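Local coordinates for protein Tox3 (PDB 6WES) that acts as a necrotrophic effector (SnTox3) of a wheat-pathogenic fungus, a disulfide-bonded beta-barrel toxin probably recognised through the host's Snn3, at residues V29-P34 / L45-S50; S72-A77 / P101-F106; H79-M84 / C94-R99; T88-R93 / C131-E136. One frame throughout, in Å; residues are numbered along the deposited sequence.

Interaction 1: residues V29-P34 / L45-S50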
loop_
_atom_site.group_PDB
_atom_site.type_symbol
_atom_site.label_atom_id
_atom_site.label_comp_id
_atom_site.label_asym_id
_atom_site.label_seq_id
_atom_site.Cartn_x
_atom_site.Cartn_y
_atom_site.Cartn_z
ATOM N N VAL A 29 -3.168 -2.183 5.090
ATOM C CA VAL A 29 -3.905 -3.063 4.193
ATOM C C VAL A 29 -4.186 -4.381 4.893
ATOM O O VAL A 29 -3.542 -4.741 5.883
ATOM C CB VAL A 29 -3.150 -3.315 2.877
ATOM C CG1 VAL A 29 -2.914 -1.993 2.130
ATOM C CG2 VAL A 29 -1.816 -4.040 3.137
ATOM N N ARG A 30 -5.153 -5.121 4.346
ATOM C CA ARG A 30 -5.466 -6.474 4.772
ATOM C C ARG A 30 -5.368 -7.356 3.539
ATOM O O ARG A 30 -5.724 -6.923 2.433
ATOM C CB ARG A 30 -6.895 -6.511 5.328
ATOM C CG ARG A 30 -7.414 -7.905 5.652
ATOM C CD ARG A 30 -8.710 -7.808 6.400
ATOM N NE ARG A 30 -9.380 -9.099 6.397
ATOM C CZ ARG A 30 -10.157 -9.547 7.376
ATOM N NH1 ARG A 30 -10.362 -8.819 8.469
ATOM N NH2 ARG A 30 -10.711 -10.740 7.261
ATOM N N ALA A 31 -4.864 -8.577 3.712
ATOM C CA ALA A 31 -4.894 -9.588 2.656
ATOM C C ALA A 31 -5.711 -10.762 3.158
ATOM O O ALA A 31 -5.504 -11.238 4.289
ATOM C CB ALA A 31 -3.497 -10.072 2.263
ATOM N N ASP A 32 -6.638 -11.232 2.338
ATOM C CA ASP A 32 -7.403 -12.429 2.655
ATOM C C ASP A 32 -6.959 -13.522 1.692
ATOM O O ASP A 32 -6.834 -13.273 0.480
ATOM C CB ASP A 32 -8.917 -12.159 2.573
ATOM C CG ASP A 32 -9.446 -11.382 3.793
ATOM O OD1 ASP A 32 -9.947 -11.995 4.765
ATOM O OD2 ASP A 32 -9.370 -10.139 3.786
ATOM N N ILE A 33 -6.667 -14.702 2.233
ATOM C CA ILE A 33 -6.069 -15.788 1.450
ATOM C C ILE A 33 -6.768 -17.105 1.764
ATOM O O ILE A 33 -6.407 -17.768 2.744
ATOM C CB ILE A 33 -4.564 -15.940 1.732
ATOM C CG1 ILE A 33 -3.850 -14.583 1.728
ATOM C CG2 ILE A 33 -3.976 -16.894 0.696
ATOM C CD1 ILE A 33 -3.509 -14.122 3.091
ATOM N N PRO A 34 -7.758 -17.516 0.982
ATOM C CA PRO A 34 -8.386 -18.821 1.190
ATOM C C PRO A 34 -7.414 -19.939 0.852
ATOM O O PRO A 34 -6.502 -19.782 0.032
ATOM C CB PRO A 34 -9.545 -18.826 0.181
ATOM C CG PRO A 34 -9.658 -17.409 -0.360
ATOM C CD PRO A 34 -8.351 -16.759 -0.129
ATOM N N LEU A 45 -3.293 -19.741 -5.362
ATOM C CA LEU A 45 -3.963 -19.022 -4.283
ATOM C C LEU A 45 -4.615 -17.778 -4.846
ATOM O O LEU A 45 -4.060 -17.139 -5.739
ATOM C CB LEU A 45 -2.975 -18.595 -3.183
ATOM C CG LEU A 45 -2.277 -19.756 -2.481
ATOM C CD1 LEU A 45 -1.172 -19.189 -1.589
ATOM C CD2 LEU A 45 -3.286 -20.535 -1.652
ATOM N N ARG A 46 -5.783 -17.433 -4.339
ATOM C CA ARG A 46 -6.505 -16.240 -4.763
ATOM C C ARG A 46 -6.476 -15.253 -3.601
ATOM O O ARG A 46 -7.233 -15.402 -2.633
ATOM C CB ARG A 46 -7.929 -16.614 -5.158
ATOM C CG ARG A 46 -7.967 -17.421 -6.438
ATOM C CD ARG A 46 -9.375 -17.871 -6.784
ATOM N NE ARG A 46 -9.363 -18.812 -7.904
ATOM C CZ ARG A 46 -9.170 -20.122 -7.773
ATOM N NH1 ARG A 46 -8.978 -20.652 -6.568
ATOM N NH2 ARG A 46 -9.170 -20.905 -8.846
ATOM N N VAL A 47 -5.614 -14.239 -3.711
ATOM C CA VAL A 47 -5.415 -13.232 -2.674
ATOM C C VAL A 47 -6.314 -12.037 -2.967
ATOM O O VAL A 47 -6.371 -11.559 -4.111
ATOM C CB VAL A 47 -3.936 -12.810 -2.618
ATOM C CG1 VAL A 47 -3.725 -11.664 -1.658
ATOM C CG2 VAL A 47 -3.047 -13.999 -2.226
ATOM N N THR A 48 -7.006 -11.546 -1.946
ATOM C CA THR A 48 -7.740 -10.284 -2.050
ATOM C C THR A 48 -7.096 -9.278 -1.107
ATOM O O THR A 48 -7.132 -9.460 0.117
ATOM C CB THR A 48 -9.206 -10.492 -1.668
ATOM O OG1 THR A 48 -9.818 -11.377 -2.623
ATOM C CG2 THR A 48 -10.000 -9.162 -1.642
ATOM N N TRP A 49 -6.536 -8.209 -1.662
ATOM C CA TRP A 49 -6.045 -7.092 -0.854
ATOM C C TRP A 49 -7.189 -6.113 -0.631
ATOM O O TRP A 49 -7.996 -5.871 -1.552
ATOM C CB TRP A 49 -4.936 -6.341 -1.593
ATOM C CG TRP A 49 -3.673 -7.120 -1.871
ATOM C CD1 TRP A 49 -3.356 -7.779 -3.018
ATOM C CD2 TRP A 49 -2.540 -7.250 -1.005
ATOM N NE1 TRP A 49 -2.092 -8.314 -2.927
ATOM C CE2 TRP A 49 -1.574 -8.001 -1.700
ATOM C CE3 TRP A 49 -2.250 -6.788 0.284
ATOM C CZ2 TRP A 49 -0.328 -8.300 -1.152
ATOM C CZ3 TRP A 49 -1.005 -7.077 0.825
ATOM C CH2 TRP A 49 -0.067 -7.833 0.107
ATOM N N SER A 50 -7.239 -5.507 0.551
ATOM C CA SER A 50 -8.271 -4.512 0.821
ATOM C C SER A 50 -7.725 -3.401 1.709
ATOM O O SER A 50 -6.714 -3.556 2.397
ATOM C CB SER A 50 -9.516 -5.137 1.449
ATOM O OG SER A 50 -9.186 -5.735 2.686
HETATM O O HOH W 1 -8.838 -8.357 1.995
HETATM O O HOH W 2 -6.932 -19.456 -2.591
#
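A31 and W49 face each other as a non-hydrogen-bonded pair of an antiparallel beta hairpin formed by strands 23-36 and 45-53 of the beta barrel. The segment axes run at 159° to each other, close to antiparallel. On both sides of that pair the backbones are joined by hydrogen bonds: R30 pairs with S50 and D32 with T48, each through two N-H...O=C bonds. The straightest of the four is T48 N to D32 O, at 170°.

The apolar contacts lie on the face that bears A31, V47 and W49. A31 CB sits over one face of the indole toward its rim, 4.0 Å from W49 CE3, and V47 CG1 lies over the same face. V29 CG2 comes instead to the ring edge, 3.9 Å from W49 CZ3. I33 and V47 lie side by side, with I33 CG1 and V47 CG2 4.1 Å apart. F9 and F102 also touch W49, and L104 touches both I33 and V47, which places this face in the barrel interior.

The other face is polar. With CG anti to the backbone N (chi1 173°) and an extended chain, R30 reaches along its own strand and grips D32 side-on in a salt bridge: R30 NE lies 2.8 Å from D32 OD2, and R30 NH2 bonds D32 OD1. A water is within hydrogen-bonding distance of D32 OD2, T48 O and S50 OG. Where the regular pairing has ended, a second water donates to P34 O at 2.7 Å and accepts from R46 N at 2.9 Å.

Interaction 2: residues S72-A77 / P101-F106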
loop_
_atom_site.group_PDB
_atom_site.type_symbol
_atom_site.label_atom_id
_atom_site.label_comp_id
_atom_site.label_asym_id
_atom_site.label_seq_id
_atom_site.Cartn_x
_atom_site.Cartn_y
_atom_site.Cartn_z
ATOM N N SER A 72 5.576 -15.474 -3.527
ATOM C CA SER A 72 5.294 -14.121 -3.087
ATOM C C SER A 72 4.293 -13.487 -4.040
ATOM O O SER A 72 4.109 -13.942 -5.169
ATOM C CB SER A 72 6.574 -13.286 -3.133
ATOM O OG SER A 72 7.003 -13.136 -4.478
ATOM N N THR A 73 3.682 -12.391 -3.588
ATOM C CA THR A 73 2.924 -11.524 -4.487
ATOM C C THR A 73 2.989 -10.114 -3.926
ATOM O O THR A 73 3.035 -9.921 -2.709
ATOM C CB THR A 73 1.488 -12.039 -4.695
ATOM O OG1 THR A 73 0.862 -11.285 -5.740
ATOM C CG2 THR A 73 0.659 -11.917 -3.436
ATOM N N THR A 74 3.018 -9.127 -4.816
ATOM C CA THR A 74 3.229 -7.737 -4.426
ATOM C C THR A 74 2.154 -6.862 -5.050
ATOM O O THR A 74 1.638 -7.169 -6.124
ATOM C CB THR A 74 4.613 -7.201 -4.885
ATOM O OG1 THR A 74 5.689 -7.980 -4.316
ATOM C CG2 THR A 74 4.822 -5.768 -4.452
ATOM N N ILE A 75 1.779 -5.804 -4.338
ATOM C CA ILE A 75 0.765 -4.865 -4.810
ATOM C C ILE A 75 1.202 -3.460 -4.421
ATOM O O ILE A 75 2.012 -3.283 -3.520
ATOM C CB ILE A 75 -0.608 -5.232 -4.197
ATOM C CG1 ILE A 75 -1.774 -4.665 -5.024
ATOM C CG2 ILE A 75 -0.712 -4.806 -2.756
ATOM C CD1 ILE A 75 -1.976 -5.399 -6.374
ATOM N N THR A 76 0.667 -2.450 -5.105
ATOM C CA THR A 76 0.909 -1.061 -4.724
ATOM C C THR A 76 -0.399 -0.450 -4.236
ATOM O O THR A 76 -1.403 -0.469 -4.962
ATOM C CB THR A 76 1.472 -0.274 -5.912
ATOM O OG1 THR A 76 2.726 -0.856 -6.308
ATOM C CG2 THR A 76 1.660 1.208 -5.552
ATOM N N ALA A 77 -0.403 0.074 -3.015
ATOM C CA ALA A 77 -1.542 0.818 -2.491
ATOM C C ALA A 77 -1.385 2.289 -2.843
ATOM O O ALA A 77 -0.298 2.857 -2.665
ATOM C CB ALA A 77 -1.597 0.647 -0.971
ATOM N N PRO A 101 4.123 0.123 -1.742
ATOM C CA PRO A 101 4.095 -1.317 -2.029
ATOM C C PRO A 101 3.941 -2.143 -0.765
ATOM O O PRO A 101 4.367 -1.743 0.324
ATOM C CB PRO A 101 5.465 -1.597 -2.661
ATOM C CG PRO A 101 6.072 -0.267 -2.959
ATOM C CD PRO A 101 5.443 0.726 -2.008
ATOM N N PHE A 102 3.322 -3.319 -0.933
ATOM C CA PHE A 102 3.283 -4.362 0.091
ATOM C C PHE A 102 3.512 -5.705 -0.583
ATOM O O PHE A 102 3.081 -5.916 -1.717
ATOM C CB PHE A 102 1.921 -4.440 0.803
ATOM C CG PHE A 102 1.595 -3.234 1.647
ATOM C CD1 PHE A 102 2.068 -3.159 2.947
ATOM C CD2 PHE A 102 0.820 -2.186 1.141
ATOM C CE1 PHE A 102 1.795 -2.060 3.739
ATOM C CE2 PHE A 102 0.523 -1.062 1.931
ATOM C CZ PHE A 102 1.012 -1.014 3.228
ATOM N N THR A 103 4.204 -6.606 0.108
ATOM C CA THR A 103 4.493 -7.928 -0.422
ATOM C C THR A 103 4.077 -8.963 0.604
ATOM O O THR A 103 4.372 -8.816 1.792
ATOM C CB THR A 103 5.972 -8.097 -0.770
ATOM O OG1 THR A 103 6.309 -7.172 -1.812
ATOM C CG2 THR A 103 6.309 -9.530 -1.213
ATOM N N LEU A 104 3.393 -9.988 0.133
ATOM C CA LEU A 104 2.998 -11.143 0.920
ATOM C C LEU A 104 3.922 -12.283 0.511
ATOM O O LEU A 104 3.962 -12.646 -0.672
ATOM C CB LEU A 104 1.546 -11.457 0.557
ATOM C CG LEU A 104 0.772 -12.570 1.217
ATOM C CD1 LEU A 104 0.615 -12.327 2.694
ATOM C CD2 LEU A 104 -0.580 -12.662 0.530
ATOM N N GLY A 105 4.653 -12.848 1.470
ATOM C CA GLY A 105 5.586 -13.937 1.214
ATOM C C GLY A 105 5.048 -15.246 1.767
ATOM O O GLY A 105 4.496 -15.275 2.869
ATOM N N PHE A 106 5.256 -16.330 1.019
ATOM C CA PHE A 106 4.821 -17.665 1.417
ATOM C C PHE A 106 6.009 -18.606 1.586
ATOM O O PHE A 106 7.059 -18.454 0.944
ATOM C CB PHE A 106 3.910 -18.282 0.349
ATOM C CG PHE A 106 2.645 -17.503 0.122
ATOM C CD1 PHE A 106 1.549 -17.694 0.952
ATOM C CD2 PHE A 106 2.554 -16.567 -0.893
ATOM C CE1 PHE A 106 0.392 -16.978 0.784
ATOM C CE2 PHE A 106 1.358 -15.854 -1.090
ATOM C CZ PHE A 106 0.288 -16.049 -0.236
#
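T74 and T103 have nearly the same first torsion, chi1 -60° and -63°, which sets each OG1 anti to its own carbonyl carbon and CG2 anti to the backbone N. The two side chains cross obliquely, and their hydroxyls meet at 2.7 Å between T74 OG1 and T103 OG1. T103 OG1 is also hydrogen-bonded to Q123. The same torsion brings the T74 methyl close to the opposite backbone, with T74 CG2 3.2 Å from F102 O.

The two threonines form a non-hydrogen-bonded pair in the antiparallel hairpin of strands 72-85 and 92-105, whose segment axes lie 4.7 Å apart at 164°. The hydrogen-bonded pairs beside it are T73 with L104 and I75 with F102, each closed by two backbone bonds. Both I75-F102 bonds are 2.9 Å, from I75 N to F102 O and from F102 N to I75 O. The alpha hydrogens of T74 and T103, between the two pairs, and of S72 and P101, just beyond them, point at carbonyl oxygens of the other strand.

T73, I75, F102 and L104 share the other face. T73 and L104 lie side by side, pointing the same way, with T73 CG2 4.1 Å from L104 CB. A77 CB comes to the edge of the F102 ring, in its plane, 4.0 Å from F102 CE2. V27, V29 and T11 also pack on F102, and I7 on L104.

The pairing is thus chemically two-sided: a hydroxyl contact, extended by Q123, lies on the outer face of the barrel wall, while largely apolar groups turn inward to its core.

Interaction 3: residues H79-M84 / C94-R99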
loop_
_atom_site.group_PDB
_atom_site.type_symbol
_atom_site.label_atom_id
_atom_site.label_comp_id
_atom_site.label_asym_id
_atom_site.label_seq_id
_atom_site.Cartn_x
_atom_site.Cartn_y
_atom_site.Cartn_z
ATOM N N HIS A 79 -2.749 6.239 -2.306
ATOM C CA HIS A 79 -3.423 7.132 -1.379
ATOM C C HIS A 79 -3.323 8.545 -1.943
ATOM O O HIS A 79 -2.219 9.021 -2.201
ATOM C CB HIS A 79 -2.719 7.054 -0.007
ATOM C CG HIS A 79 -3.156 8.098 0.976
ATOM N ND1 HIS A 79 -4.472 8.401 1.222
ATOM C CD2 HIS A 79 -2.427 8.893 1.798
ATOM C CE1 HIS A 79 -4.545 9.347 2.144
ATOM N NE2 HIS A 79 -3.314 9.657 2.514
ATOM N N ASP A 80 -4.463 9.209 -2.146
ATOM C CA ASP A 80 -4.511 10.587 -2.637
ATOM C C ASP A 80 -4.988 11.524 -1.529
ATOM O O ASP A 80 -5.909 11.187 -0.780
ATOM C CB ASP A 80 -5.482 10.694 -3.830
ATOM C CG ASP A 80 -5.138 9.724 -4.947
ATOM O OD1 ASP A 80 -3.975 9.745 -5.393
ATOM O OD2 ASP A 80 -6.016 8.921 -5.367
ATOM N N PHE A 81 -4.358 12.694 -1.403
ATOM C CA PHE A 81 -4.817 13.675 -0.420
ATOM C C PHE A 81 -4.396 15.061 -0.870
ATOM O O PHE A 81 -3.500 15.209 -1.692
ATOM C CB PHE A 81 -4.306 13.374 1.009
ATOM C CG PHE A 81 -2.806 13.339 1.132
ATOM C CD1 PHE A 81 -2.092 12.229 0.722
ATOM C CD2 PHE A 81 -2.115 14.422 1.659
ATOM C CE1 PHE A 81 -0.708 12.196 0.824
ATOM C CE2 PHE A 81 -0.728 14.398 1.753
ATOM C CZ PHE A 81 -0.033 13.286 1.348
ATOM N N CYS A 82 -5.060 16.069 -0.311
ATOM C CA CYS A 82 -4.853 17.467 -0.669
ATOM C C CYS A 82 -4.358 18.243 0.545
ATOM O O CYS A 82 -4.749 17.966 1.684
ATOM C CB CYS A 82 -6.158 18.119 -1.165
ATOM S SG CYS A 82 -6.651 17.804 -2.915
ATOM N N LEU A 83 -3.494 19.224 0.300
ATOM C CA LEU A 83 -3.088 20.157 1.339
ATOM C C LEU A 83 -3.158 21.559 0.759
ATOM O O LEU A 83 -2.972 21.768 -0.444
ATOM C CB LEU A 83 -1.663 19.917 1.862
ATOM C CG LEU A 83 -1.375 18.544 2.519
ATOM C CD1 LEU A 83 0.092 18.339 2.724
ATOM C CD2 LEU A 83 -2.135 18.392 3.824
ATOM N N MET A 84 -3.398 22.523 1.632
ATOM C CA MET A 84 -3.524 23.911 1.221
ATOM C C MET A 84 -2.661 24.780 2.120
ATOM O O MET A 84 -2.564 24.540 3.327
ATOM C CB MET A 84 -4.967 24.352 1.333
ATOM C CG MET A 84 -5.150 25.834 1.131
ATOM S SD MET A 84 -6.850 26.229 0.745
ATOM C CE MET A 84 -7.586 26.318 2.368
ATOM N N CYS A 94 -2.234 21.863 -3.198
ATOM C CA CYS A 94 -1.390 20.779 -3.677
ATOM C C CYS A 94 -2.117 19.458 -3.550
ATOM O O CYS A 94 -2.684 19.152 -2.499
ATOM C CB CYS A 94 -0.097 20.698 -2.860
ATOM S SG CYS A 94 0.925 22.203 -2.965
ATOM N N LEU A 95 -2.030 18.650 -4.587
ATOM C CA LEU A 95 -2.515 17.283 -4.553
ATOM C C LEU A 95 -1.319 16.350 -4.430
ATOM O O LEU A 95 -0.322 16.518 -5.134
ATOM C CB LEU A 95 -3.269 16.968 -5.846
ATOM C CG LEU A 95 -3.810 15.540 -5.876
ATOM C CD1 LEU A 95 -4.860 15.292 -4.807
ATOM C CD2 LEU A 95 -4.366 15.231 -7.245
ATOM N N TYR A 96 -1.423 15.386 -3.541
ATOM C CA TYR A 96 -0.364 14.424 -3.264
ATOM C C TYR A 96 -0.869 13.028 -3.546
ATOM O O TYR A 96 -2.037 12.720 -3.297
ATOM C CB TYR A 96 0.040 14.467 -1.794
ATOM C CG TYR A 96 0.655 15.780 -1.470
ATOM C CD1 TYR A 96 2.016 15.987 -1.629
ATOM C CD2 TYR A 96 -0.141 16.830 -1.024
ATOM C CE1 TYR A 96 2.578 17.230 -1.361
ATOM C CE2 TYR A 96 0.394 18.050 -0.771
ATOM C CZ TYR A 96 1.754 18.240 -0.944
ATOM O OH TYR A 96 2.282 19.485 -0.694
ATOM N N GLN A 97 0.012 12.190 -4.060
ATOM C CA GLN A 97 -0.289 10.778 -4.233
ATOM C C GLN A 97 0.853 9.950 -3.662
ATOM O O GLN A 97 2.013 10.103 -4.084
ATOM C CB GLN A 97 -0.463 10.464 -5.705
ATOM C CG GLN A 97 -0.861 9.015 -5.939
ATOM C CD GLN A 97 -1.283 8.808 -7.366
ATOM O OE1 GLN A 97 -0.478 8.392 -8.205
ATOM N NE2 GLN A 97 -2.547 9.104 -7.655
ATOM N N LEU A 98 0.522 9.089 -2.710
ATOM C CA LEU A 98 1.473 8.191 -2.071
ATOM C C LEU A 98 1.281 6.802 -2.661
ATOM O O LEU A 98 0.143 6.320 -2.777
ATOM C CB LEU A 98 1.194 8.153 -0.574
ATOM C CG LEU A 98 2.011 7.168 0.258
ATOM C CD1 LEU A 98 3.525 7.452 0.109
ATOM C CD2 LEU A 98 1.576 7.296 1.691
ATOM N N ARG A 99 2.373 6.204 -3.107
ATOM C CA ARG A 99 2.353 4.885 -3.734
ATOM C C ARG A 99 3.157 3.951 -2.833
ATOM O O ARG A 99 4.391 4.051 -2.751
ATOM C CB ARG A 99 2.936 4.969 -5.138
ATOM C CG ARG A 99 2.177 5.953 -6.019
ATOM C CD ARG A 99 2.757 6.078 -7.416
ATOM N NE ARG A 99 2.129 7.195 -8.108
ATOM C CZ ARG A 99 2.662 7.829 -9.152
ATOM N NH1 ARG A 99 3.830 7.420 -9.655
ATOM N NH2 ARG A 99 2.015 8.839 -9.700
HETATM O O HOH W 3 -3.449 12.016 -6.178
#
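The F81 ring lies over Y96 CB, which stands 3.3 Å above the ring plane and offset toward its rim, in a CH-pi contact. The F81 first torsion, chi1 59°, sets CG between the backbone N and the carbonyl carbon. The two aromatic planes are 15° apart but slid past each other, with centroids separated by 5.2 Å and little overlap. From the next position on that face, L83 crosses Y96 at about a right angle, bringing L83 CD1 to 3.5 Å from Y96 CE2.

On the opposite face D80 and Q97 lie side by side, pointing the same way, their carboxylate and amide planes turned 45° apart. Q97 NE2 donates to D80 OD1 at 2.8 Å, arriving on the syn side. R99 NE and R99 NH2 both grip Q97 OE1, which fixes the amide orientation. Beyond this pair C82 SG meets L95 CD1 at 3.6 Å.

Six backbone bonds join H79 with L98, F81 with Y96 and L83 with C94 in this hairpin of strands 72-85 and 92-105. R25 makes a cation-pi contact with F81, and Y96 OH is hydrogen-bonded to E129.

The chain R99 to Q97 to D80 passes from cation through amide to carboxylate, an order that would probably polarise the amide and strengthen its N-H...O bond.

Interaction 4: residues T88-R93 / C131-E136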
loop_
_atom_site.group_PDB
_atom_site.type_symbol
_atom_site.label_atom_id
_atom_site.label_comp_id
_atom_site.label_asym_id
_atom_site.label_seq_id
_atom_site.Cartn_x
_atom_site.Cartn_y
_atom_site.Cartn_z
ATOM N N THR A 88 -1.696 32.959 1.193
ATOM C CA THR A 88 -1.838 33.829 0.036
ATOM C C THR A 88 -3.239 33.702 -0.549
ATOM O O THR A 88 -3.964 32.735 -0.281
ATOM C CB THR A 88 -0.814 33.476 -1.061
ATOM O OG1 THR A 88 -1.017 32.119 -1.506
ATOM C CG2 THR A 88 0.607 33.620 -0.530
ATOM N N SER A 89 -3.603 34.689 -1.366
ATOM C CA SER A 89 -4.837 34.672 -2.142
ATOM C C SER A 89 -4.477 34.812 -3.616
ATOM O O SER A 89 -3.905 35.844 -4.006
ATOM C CB SER A 89 -5.759 35.824 -1.736
ATOM O OG SER A 89 -6.320 35.581 -0.461
ATOM N N PRO A 90 -4.762 33.819 -4.475
ATOM C CA PRO A 90 -5.314 32.508 -4.113
ATOM C C PRO A 90 -4.307 31.708 -3.275
ATOM O O PRO A 90 -3.122 32.018 -3.255
ATOM C CB PRO A 90 -5.534 31.822 -5.478
ATOM C CG PRO A 90 -5.348 32.895 -6.511
ATOM C CD PRO A 90 -4.421 33.893 -5.904
ATOM N N PRO A 91 -4.791 30.726 -2.536
ATOM C CA PRO A 91 -3.882 29.848 -1.789
ATOM C C PRO A 91 -3.073 28.987 -2.745
ATOM O O PRO A 91 -3.373 28.870 -3.935
ATOM C CB PRO A 91 -4.852 28.978 -0.990
ATOM C CG PRO A 91 -6.064 28.880 -1.881
ATOM C CD PRO A 91 -6.186 30.288 -2.426
ATOM N N THR A 92 -2.031 28.364 -2.202
ATOM C CA THR A 92 -1.357 27.277 -2.900
ATOM C C THR A 92 -2.070 25.988 -2.527
ATOM O O THR A 92 -2.148 25.633 -1.346
ATOM C CB THR A 92 0.110 27.191 -2.489
ATOM O OG1 THR A 92 0.741 28.439 -2.782
ATOM C CG2 THR A 92 0.812 26.071 -3.267
ATOM N N ARG A 93 -2.600 25.292 -3.519
ATOM C CA ARG A 93 -3.285 24.034 -3.286
ATOM C C ARG A 93 -2.509 22.916 -3.957
ATOM O O ARG A 93 -2.150 23.020 -5.135
ATOM C CB ARG A 93 -4.710 24.088 -3.825
ATOM C CG ARG A 93 -5.498 25.259 -3.252
ATOM C CD ARG A 93 -6.989 25.070 -3.417
ATOM N NE ARG A 93 -7.471 23.932 -2.646
ATOM C CZ ARG A 93 -8.751 23.589 -2.556
ATOM N NH1 ARG A 93 -9.672 24.305 -3.189
ATOM N NH2 ARG A 93 -9.104 22.531 -1.838
ATOM N N CYS A 131 1.210 21.201 -7.467
ATOM C CA CYS A 131 0.680 22.374 -6.782
ATOM C C CYS A 131 0.306 23.476 -7.768
ATOM O O CYS A 131 0.936 23.638 -8.814
ATOM C CB CYS A 131 1.679 22.987 -5.803
ATOM S SG CYS A 131 2.199 21.871 -4.533
ATOM N N ILE A 132 -0.716 24.245 -7.407
ATOM C CA ILE A 132 -1.110 25.425 -8.170
ATOM C C ILE A 132 -1.496 26.532 -7.196
ATOM O O ILE A 132 -1.994 26.280 -6.094
ATOM C CB ILE A 132 -2.270 25.101 -9.146
ATOM C CG1 ILE A 132 -2.601 26.305 -10.025
ATOM C CG2 ILE A 132 -3.525 24.685 -8.398
ATOM C CD1 ILE A 132 -3.473 25.950 -11.218
ATOM N N ARG A 133 -1.278 27.780 -7.613
ATOM C CA ARG A 133 -1.839 28.923 -6.892
ATOM C C ARG A 133 -3.218 29.174 -7.492
ATOM O O ARG A 133 -3.352 29.817 -8.536
ATOM C CB ARG A 133 -0.936 30.137 -7.060
ATOM C CG ARG A 133 0.350 30.099 -6.261
ATOM C CD ARG A 133 0.165 30.741 -4.894
ATOM N NE ARG A 133 -0.772 31.862 -4.928
ATOM C CZ ARG A 133 -0.424 33.140 -4.818
ATOM N NH1 ARG A 133 0.853 33.477 -4.670
ATOM N NH2 ARG A 133 -1.352 34.086 -4.853
ATOM N N ALA A 134 -4.254 28.657 -6.834
ATOM C CA ALA A 134 -5.611 28.717 -7.367
ATOM C C ALA A 134 -6.594 28.339 -6.267
ATOM O O ALA A 134 -6.217 27.816 -5.216
ATOM C CB ALA A 134 -5.771 27.788 -8.575
ATOM N N ASP A 135 -7.871 28.591 -6.533
ATOM C CA ASP A 135 -8.920 28.296 -5.568
ATOM C C ASP A 135 -9.423 26.856 -5.640
ATOM O O ASP A 135 -10.293 26.486 -4.844
ATOM C CB ASP A 135 -10.095 29.263 -5.751
ATOM C CG ASP A 135 -9.682 30.728 -5.636
ATOM O OD1 ASP A 135 -9.121 31.120 -4.587
ATOM O OD2 ASP A 135 -9.933 31.498 -6.593
ATOM N N GLU A 136 -8.896 26.032 -6.553
ATOM C CA GLU A 136 -9.367 24.669 -6.765
ATOM C C GLU A 136 -8.198 23.710 -6.588
ATOM O O GLU A 136 -7.082 24.030 -7.007
ATOM C CB GLU A 136 -9.862 24.540 -8.218
ATOM C CG GLU A 136 -10.828 25.648 -8.656
ATOM C CD GLU A 136 -10.205 26.631 -9.649
ATOM O OE1 GLU A 136 -10.264 26.366 -10.871
ATOM O OE2 GLU A 136 -9.676 27.679 -9.213
#
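R133 and R93, the residues with the largest areas buried here, reach across the contact from opposite strands. The R133 chain is bent at chi2 (-91°) and chi3 (-34°), and its guanidinium lies against T88 and P90. T88 OG1 stands 3.4 Å above the centre of that guanidinium, too poorly angled for a bond from R133 NE, and itself donates to P90 O. R133 NE makes a weak bond to the same oxygen, 2.9 Å from P90 O at only 117°. Along the R133 chain, T92 OG1 lies 3.2 Å from R133 CD.

The R93 chain is bent at chi3, and its guanidinium has D135 O at its edge. R93 NH1 donates to D135 O at 2.8 Å; that oxygen lies in the guanidinium plane, whereas the donor stands above the carbonyl plane. R93 CG and CD rest against A134 O.

P90, preceded by a cis peptide bond, is third in buried area: its CB packs 3.6 Å from A134 CA. Two backbone bonds pair R93 with I132, and A134 N continues the pairing to P91 O at 3.0 Å.

The contact is on the surface, where strand 92-105 begins and strand 126-133 ends as antiparallel neighbours. M84 of strand 72-85 packs on P91 and R93, N85 pairs with T92, and the C131-C94 disulfide crosslinks strands 92-105 and 126-133.

All four contacts belong to one antiparallel sheet. Interaction 1 closes first along the chain; interaction 3 is nested within the loop closed by interaction 2, both in the hairpin 72-85/92-105, whereas interaction 4 crosses both by joining strand 92-105 to 126-133. Interactions 1 and 2, with centres about 10 Å apart, pack together through W49 on I75 and V29 on F102, consistent with opposing walls of a barrel core. Interactions 3 and 4, with centres about 15 Å apart, share the C94-C131 disulfide, while the centres of interactions 1 and 4 lie about 40 Å apart. One long hairpin thus connects the packed core with a disulfide-braced tip.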